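Local coordinates for motility-associated killing factor MakB (Vibrio cholerae serotype O1, PDB 6W1W), which probably acts as one component of a three-part alpha-pore-forming cytotoxin that Vibrio cholerae produces, at residues I26-A31 with A215-T220; L48-S53 with I146-N151; T113-I118 with K293-I298. All blocks are in the same frame, centred on the assembly; numbering follows the deposited sequence.

Overall arrangement
The chain is an elongated bundle of helices with a small four-stranded mixed sheet packed against its side. Interaction 1 lies near the middle of the molecule, where helix 9-35 meets strand 209-220, an outermost strand of that sheet. Interactions 2 and 3 both use helix 100-151 but sit on opposite sides of the chain's centre, their centres about 53 Å apart; the centre of interaction 1 lies about 25 and 36 Å from those of interactions 2 and 3. In sequence, 26-31, 48-53, 113-118 and 146-151 come before 215-220 and 293-298. Together they tie the two halves of a long helix to its neighbours and the sheet to the bundle, as befits a toxin resembling alpha-pore-forming proteins.

Interaction 1. Residues I26-A31 with A215-T220; sequences ISNYDA and AGALFT. With EDO (1,2-ethanediol), chain C.
With chi1 at -77°, CG of Asn28 stands anti to its own carbonyl carbon, beside the backbone N, and a chi2 of -78° turns the amide so that one of its faces receives the methyl group of Ala217. The Ala217 CB lies 3.5 Å from Asn28 CG, and the distance from CB to ND2 of Asn28, 3.7 Å, is only slightly longer; a methyl so evenly spaced from the amide atoms sits over the flat group and not at one end of it. Asn28 is modelled in two conformers, of which this is one, so the amide contact is doubtful. The phenyl ring of Phe219 leaves the strand at an angle but its far end returns toward the helix, bringing CZ to 4.4 Å from Asn28 ND2. That approach is oblique, and no hydrogen bond links the two segments. Gln194, on the adjoining strand 193-203, touches both Asn28 and Phe219.

The contact sets the N-terminal helix 9-35 obliquely over one face of the sheet, at its outermost strand 209-220, part of a hairpin, 193-220, inserted between helical parts of the chain. An inserted beta element of this kind recalls the head region of ClyA-type alpha-pore-forming toxins, although its equivalence here is an inference.

Polar links between helix and strand begin one turn further on: Ala215 N is hydrogen-bonded to Ser35 OG, and Ala215 O to Thr32 OG1. Within 26-31 the helix is kinked, and Tyr29 N bonds to Ile26 O at 3.0 Å, one residue short of the usual helical spacing. Tyr29 itself points away from the strand, into the bundle, against Leu58, Met62 and Leu266. A 1,2-ethanediol molecule, probably from the crystallisation liquor, makes a weak hydrogen bond from its O1 to Ala217 O at 3.3 Å.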
# COMPACT_ATOMS: atom_id res chain seq x y z
N ILE A 26 0.01 1.00 -0.89
CA ILE A 26 -0.21 1.26 -2.31
C ILE A 26 -1.69 1.30 -2.65
O ILE A 26 -2.12 2.13 -3.45
CB ILE A 26 0.53 0.19 -3.15
CG1 ILE A 26 1.96 0.64 -3.50
CG2 ILE A 26 -0.25 -0.19 -4.41
CD1 ILE A 26 2.86 0.94 -2.33
N SER A 27 -2.48 0.43 -2.02
CA SER A 27 -3.89 0.30 -2.36
C SER A 27 -4.69 1.56 -2.04
O SER A 27 -5.79 1.74 -2.58
CB SER A 27 -4.51 -0.89 -1.63
OG SER A 27 -4.48 -0.71 -0.22
N ASN A 28 -4.18 2.43 -1.18
CA ASN A 28 -4.87 3.68 -0.88
C ASN A 28 -4.23 4.88 -1.56
O ASN A 28 -4.78 5.99 -1.49
CB ASN A 28 -4.93 3.90 0.64
CG ASN A 28 -6.00 3.04 1.30
OD1 ASN A 28 -7.19 3.36 1.24
ND2 ASN A 28 -5.59 1.94 1.92
N TYR A 29 -3.09 4.70 -2.24
CA TYR A 29 -2.62 5.73 -3.16
C TYR A 29 -3.62 5.91 -4.29
O TYR A 29 -3.78 7.03 -4.81
CB TYR A 29 -1.25 5.37 -3.72
CG TYR A 29 -0.75 6.34 -4.77
CD1 TYR A 29 -0.09 7.51 -4.40
CD2 TYR A 29 -0.94 6.10 -6.13
CE1 TYR A 29 0.37 8.40 -5.35
CE2 TYR A 29 -0.49 6.99 -7.08
CZ TYR A 29 0.17 8.14 -6.69
OH TYR A 29 0.62 9.03 -7.64
N ASP A 30 -4.29 4.83 -4.69
CA ASP A 30 -5.41 4.95 -5.61
C ASP A 30 -6.53 5.78 -5.00
O ASP A 30 -6.96 6.80 -5.58
CB ASP A 30 -5.92 3.55 -6.00
CG ASP A 30 -7.25 3.59 -6.73
OD1 ASP A 30 -7.31 4.18 -7.83
OD2 ASP A 30 -8.22 3.03 -6.20
N ALA A 31 -7.00 5.38 -3.82
CA ALA A 31 -8.08 6.10 -3.15
C ALA A 31 -7.73 7.57 -2.94
O ALA A 31 -8.59 8.45 -3.10
CB ALA A 31 -8.41 5.44 -1.81
N ALA A 215 -8.05 12.74 0.39
CA ALA A 215 -8.34 11.81 1.47
C ALA A 215 -7.30 10.70 1.52
O ALA A 215 -6.51 10.52 0.59
CB ALA A 215 -9.74 11.22 1.33
N GLY A 216 -7.33 9.94 2.60
CA GLY A 216 -6.38 8.86 2.80
C GLY A 216 -6.77 8.02 4.00
O GLY A 216 -7.53 8.46 4.87
N ALA A 217 -6.24 6.80 4.02
CA ALA A 217 -6.61 5.83 5.04
C ALA A 217 -5.72 5.96 6.27
O ALA A 217 -4.51 6.22 6.16
CB ALA A 217 -6.52 4.41 4.50
N LEU A 218 -6.33 5.78 7.44
CA LEU A 218 -5.63 5.73 8.71
C LEU A 218 -5.91 4.38 9.35
O LEU A 218 -7.06 3.93 9.38
CB LEU A 218 -6.09 6.88 9.62
CG LEU A 218 -5.44 7.02 11.00
CD1 LEU A 218 -4.00 7.48 10.88
CD2 LEU A 218 -6.25 7.99 11.86
N PHE A 219 -4.86 3.72 9.84
CA PHE A 219 -4.99 2.39 10.43
C PHE A 219 -4.92 2.48 11.95
O PHE A 219 -3.91 2.92 12.51
CB PHE A 219 -3.89 1.45 9.89
CG PHE A 219 -4.09 1.05 8.46
CD1 PHE A 219 -3.00 0.81 7.64
CD2 PHE A 219 -5.36 0.89 7.93
CE1 PHE A 219 -3.17 0.43 6.32
CE2 PHE A 219 -5.54 0.52 6.60
CZ PHE A 219 -4.45 0.29 5.80
N THR A 220 -6.00 2.07 12.62
CA THR A 220 -6.07 2.05 14.07
C THR A 220 -6.31 0.63 14.56
O THR A 220 -6.97 -0.17 13.89
CB THR A 220 -7.18 2.98 14.60
OG1 THR A 220 -8.45 2.55 14.09
CG2 THR A 220 -6.92 4.42 14.16
C1 EDO C . -3.09 10.34 6.44
O1 EDO C . -2.89 8.98 6.85
C2 EDO C . -4.52 10.52 5.93
O2 EDO C . -4.65 11.77 5.25

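Interaction 2. Residues L48-S53 with I146-N151; sequences LVEVRS and IQDGWN
The carboxylate oxygen OE2 of Glu50, which faces Asp148 across the two helices, is gripped twice from elsewhere: by a salt bridge to Arg54 NH2, one turn along its own helix, and by a hydrogen bond to Ser145 OG, the residue just before 146-151. Asp148 OD2 comes no nearer than 4.3 Å to this Glu50 OE2, so two like charges are neighbours without touching. Arg54 probably offsets part of the repulsion, which might otherwise favour protonation of one of the acids.

Beneath this polar rim the apolar contact is a single pair of branches. Val51 CG2 meets Ile146 CG2 at 3.5 Å, the side chains lying obliquely across each other. In Ile146 the chi1 of 59° places CG1 between the backbone N and the carbonyl carbon and leaves the CG2 branch to do the touching. The same Val51 methyl, CG2, passes 4.0 Å from Ile146 N. Around the pair, Leu142 and Ser145 extend the surface met by Val51, while Thr259 and Ile263 of helix 251-270 pack against Ile146. Helices 46-66 and 100-151 run in roughly opposite directions here, and with helix 251-270 the contact joins three helices of an antiparallel bundle, consistent with a body of the ClyA type.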
# COMPACT_ATOMS: atom_id res chain seq x y z
N LEU A 48 -3.24 26.87 -12.85
CA LEU A 48 -4.24 26.16 -12.06
C LEU A 48 -5.20 25.37 -12.94
O LEU A 48 -5.53 24.22 -12.64
CB LEU A 48 -5.02 27.16 -11.19
CG LEU A 48 -5.99 26.54 -10.19
CD1 LEU A 48 -5.23 25.72 -9.17
CD2 LEU A 48 -6.84 27.61 -9.52
N VAL A 49 -5.67 25.99 -14.03
CA VAL A 49 -6.45 25.25 -15.02
C VAL A 49 -5.62 24.10 -15.58
O VAL A 49 -6.13 23.00 -15.82
CB VAL A 49 -6.94 26.19 -16.14
CG1 VAL A 49 -7.89 25.45 -17.08
CG2 VAL A 49 -7.63 27.41 -15.55
N GLU A 50 -4.32 24.34 -15.75
CA GLU A 50 -3.41 23.27 -16.17
C GLU A 50 -3.31 22.18 -15.10
O GLU A 50 -3.29 20.99 -15.43
CB GLU A 50 -2.04 23.87 -16.47
CG GLU A 50 -1.09 22.94 -17.22
CD GLU A 50 0.18 23.65 -17.65
OE1 GLU A 50 0.09 24.55 -18.52
OE2 GLU A 50 1.26 23.31 -17.12
N VAL A 51 -3.27 22.57 -13.83
CA VAL A 51 -3.12 21.59 -12.76
C VAL A 51 -4.37 20.73 -12.63
O VAL A 51 -4.29 19.51 -12.41
CB VAL A 51 -2.76 22.29 -11.43
CG1 VAL A 51 -3.17 21.45 -10.24
CG2 VAL A 51 -1.27 22.56 -11.37
N ARG A 52 -5.55 21.35 -12.76
CA ARG A 52 -6.79 20.58 -12.69
C ARG A 52 -6.83 19.51 -13.77
O ARG A 52 -7.28 18.38 -13.52
CB ARG A 52 -8.00 21.52 -12.83
CG ARG A 52 -8.98 21.46 -11.68
CD ARG A 52 -10.18 22.36 -11.92
NE ARG A 52 -9.80 23.63 -12.52
CZ ARG A 52 -9.30 24.66 -11.85
NH1 ARG A 52 -8.98 25.78 -12.48
NH2 ARG A 52 -9.12 24.57 -10.54
N SER A 53 -6.36 19.85 -14.98
CA SER A 53 -6.34 18.87 -16.06
C SER A 53 -5.40 17.72 -15.75
O SER A 53 -5.77 16.55 -15.92
CB SER A 53 -5.94 19.55 -17.37
OG SER A 53 -6.91 20.50 -17.75
N ILE A 146 2.72 23.19 -11.30
CA ILE A 146 2.65 24.11 -10.16
C ILE A 146 3.90 24.99 -10.12
O ILE A 146 3.83 26.17 -9.77
CB ILE A 146 2.46 23.35 -8.84
CG1 ILE A 146 3.60 22.35 -8.61
CG2 ILE A 146 1.10 22.66 -8.80
CD1 ILE A 146 3.28 21.25 -7.62
N GLN A 147 5.05 24.42 -10.49
CA GLN A 147 6.30 25.18 -10.52
C GLN A 147 6.19 26.44 -11.35
O GLN A 147 6.81 27.46 -11.03
CB GLN A 147 7.43 24.29 -11.05
CG GLN A 147 8.57 24.06 -10.08
CD GLN A 147 9.33 25.33 -9.77
OE1 GLN A 147 9.40 26.24 -10.60
NE2 GLN A 147 9.89 25.41 -8.57
N ASP A 148 5.40 26.40 -12.43
CA ASP A 148 5.18 27.61 -13.21
C ASP A 148 4.40 28.65 -12.41
O ASP A 148 4.70 29.85 -12.49
CB ASP A 148 4.45 27.28 -14.52
CG ASP A 148 5.31 26.49 -15.48
OD1 ASP A 148 6.51 26.82 -15.61
OD2 ASP A 148 4.80 25.52 -16.08
N GLY A 149 3.40 28.20 -11.64
CA GLY A 149 2.70 29.12 -10.76
C GLY A 149 3.59 29.69 -9.68
O GLY A 149 3.41 30.83 -9.25
N TRP A 150 4.59 28.92 -9.24
CA TRP A 150 5.51 29.38 -8.22
C TRP A 150 6.35 30.55 -8.73
O TRP A 150 6.49 31.57 -8.04
CB TRP A 150 6.41 28.22 -7.78
CG TRP A 150 6.75 28.24 -6.33
CD1 TRP A 150 7.81 28.86 -5.74
CD2 TRP A 150 6.01 27.62 -5.28
NE1 TRP A 150 7.78 28.66 -4.38
CE2 TRP A 150 6.68 27.91 -4.07
CE3 TRP A 150 4.84 26.85 -5.23
CZ2 TRP A 150 6.23 27.45 -2.83
CZ3 TRP A 150 4.39 26.40 -4.00
CH2 TRP A 150 5.09 26.70 -2.82
N ASN A 151 6.89 30.43 -9.94
CA ASN A 151 7.85 31.41 -10.44
C ASN A 151 7.21 32.77 -10.70
O ASN A 151 7.87 33.80 -10.56
CB ASN A 151 8.53 30.88 -11.70
CG ASN A 151 9.51 29.76 -11.40
OD1 ASN A 151 10.72 29.94 -11.49
ND2 ASN A 151 8.98 28.60 -11.03

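Interaction 3. Residues T113-I118 with K293-I298; sequences TLKQNI and KVNELI
Leu114 and Val294 reach toward each other tip to tip across the gap between helix 100-151 and helix 276-302. A single methyl, CD1 of Leu114, faces both branches of the valine: it lies 3.6 Å from Val294 CG2 and 3.7 Å from Val294 CG1. An extended chi2 of 167° carries the Leu114 CD1 outward, away from its own backbone, which lets this pair bridge backbones whose nearest CA atoms, those of Leu114 and Val294, are 9.1 Å apart. Further out toward the surface, the end of the Lys115 side chain bends toward the amide of Asn295 but forms no hydrogen bond with it.

A second shell packs round the pair. Trp287 and Glu290, earlier on helix 276-302, also press on Leu114, and Tyr83 of helix 69-90 adds a third helix. Leu107, on helix 100-151, packs against Val294 and Ile298. Leu114 and Val294 are buried where helices 100-151, 276-302 and 69-90 meet, an apolar seam of the kind that holds together the long helical bundles of alpha-pore-forming toxins.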
# COMPACT_ATOMS: atom_id res chain seq x y z
N THR A 113 2.49 -26.90 -9.78
CA THR A 113 1.87 -25.81 -9.02
C THR A 113 2.92 -24.82 -8.53
O THR A 113 2.70 -23.61 -8.56
CB THR A 113 1.06 -26.38 -7.85
OG1 THR A 113 0.22 -27.43 -8.33
CG2 THR A 113 0.20 -25.29 -7.23
N LEU A 114 4.07 -25.33 -8.07
CA LEU A 114 5.16 -24.44 -7.67
C LEU A 114 5.59 -23.56 -8.83
O LEU A 114 5.70 -22.33 -8.68
CB LEU A 114 6.34 -25.26 -7.15
CG LEU A 114 6.32 -25.61 -5.67
CD1 LEU A 114 7.36 -26.67 -5.36
CD2 LEU A 114 6.56 -24.37 -4.83
N LYS A 115 5.83 -24.16 -10.00
CA LYS A 115 6.23 -23.40 -11.18
C LYS A 115 5.21 -22.31 -11.51
O LYS A 115 5.58 -21.19 -11.86
CB LYS A 115 6.43 -24.33 -12.37
CG LYS A 115 7.83 -24.91 -12.53
CD LYS A 115 7.89 -25.91 -13.69
CE LYS A 115 9.31 -26.25 -14.13
NZ LYS A 115 10.09 -27.04 -13.13
N GLN A 116 3.92 -22.63 -11.41
CA GLN A 116 2.89 -21.63 -11.69
C GLN A 116 2.97 -20.47 -10.70
O GLN A 116 2.84 -19.31 -11.09
CB GLN A 116 1.50 -22.26 -11.64
CG GLN A 116 1.24 -23.34 -12.66
CD GLN A 116 -0.16 -23.92 -12.54
OE1 GLN A 116 -0.36 -25.12 -12.71
NE2 GLN A 116 -1.13 -23.06 -12.25
N ASN A 117 3.17 -20.78 -9.42
CA ASN A 117 3.14 -19.74 -8.39
C ASN A 117 4.30 -18.77 -8.57
O ASN A 117 4.12 -17.55 -8.47
CB ASN A 117 3.17 -20.37 -7.00
CG ASN A 117 1.84 -21.00 -6.61
OD1 ASN A 117 0.81 -20.72 -7.22
ND2 ASN A 117 1.87 -21.85 -5.59
N ILE A 118 5.50 -19.28 -8.84
CA ILE A 118 6.65 -18.39 -9.00
C ILE A 118 6.52 -17.56 -10.27
O ILE A 118 6.90 -16.38 -10.30
CB ILE A 118 7.97 -19.18 -8.97
CG1 ILE A 118 9.13 -18.35 -9.52
CG2 ILE A 118 7.85 -20.47 -9.73
CD1 ILE A 118 10.46 -19.06 -9.46
N LYS A 293 13.70 -27.77 -3.74
CA LYS A 293 13.59 -28.93 -2.87
C LYS A 293 12.83 -30.06 -3.56
O LYS A 293 13.25 -31.23 -3.50
CB LYS A 293 12.92 -28.56 -1.55
CG LYS A 293 13.64 -27.50 -0.74
CD LYS A 293 12.82 -27.13 0.49
CE LYS A 293 13.29 -25.82 1.11
NZ LYS A 293 12.31 -25.31 2.10
N VAL A 294 11.71 -29.75 -4.22
CA VAL A 294 10.95 -30.81 -4.86
C VAL A 294 11.63 -31.30 -6.13
O VAL A 294 11.37 -32.43 -6.57
CB VAL A 294 9.51 -30.36 -5.17
CG1 VAL A 294 8.91 -29.68 -3.95
CG2 VAL A 294 9.48 -29.44 -6.37
N ASN A 295 12.50 -30.49 -6.74
CA ASN A 295 13.28 -30.98 -7.88
C ASN A 295 14.29 -32.02 -7.44
O ASN A 295 14.38 -33.10 -8.03
CB ASN A 295 13.98 -29.81 -8.59
CG ASN A 295 13.07 -29.10 -9.58
OD1 ASN A 295 12.05 -29.64 -10.03
ND2 ASN A 295 13.45 -27.87 -9.95
N GLU A 296 15.06 -31.71 -6.39
CA GLU A 296 16.07 -32.65 -5.91
C GLU A 296 15.45 -33.97 -5.46
O GLU A 296 16.09 -35.02 -5.56
CB GLU A 296 16.87 -32.03 -4.76
CG GLU A 296 17.66 -30.78 -5.15
CD GLU A 296 18.73 -31.06 -6.20
OE1 GLU A 296 19.21 -32.21 -6.29
OE2 GLU A 296 19.08 -30.11 -6.94
N LEU A 297 14.21 -33.94 -4.97
CA LEU A 297 13.57 -35.18 -4.54
C LEU A 297 13.11 -36.01 -5.73
O LEU A 297 13.20 -37.25 -5.70
CB LEU A 297 12.40 -34.87 -3.61
CG LEU A 297 12.70 -34.88 -2.10
CD1 LEU A 297 13.26 -36.24 -1.68
CD2 LEU A 297 13.66 -33.77 -1.70
N ILE A 298 12.63 -35.37 -6.80
CA ILE A 298 12.20 -36.12 -7.98
C ILE A 298 13.40 -36.79 -8.64
O ILE A 298 13.33 -37.97 -9.02
CB ILE A 298 11.46 -35.20 -8.96
CG1 ILE A 298 10.15 -34.71 -8.33
CG2 ILE A 298 11.18 -35.92 -10.26
CD1 ILE A 298 9.39 -33.72 -9.19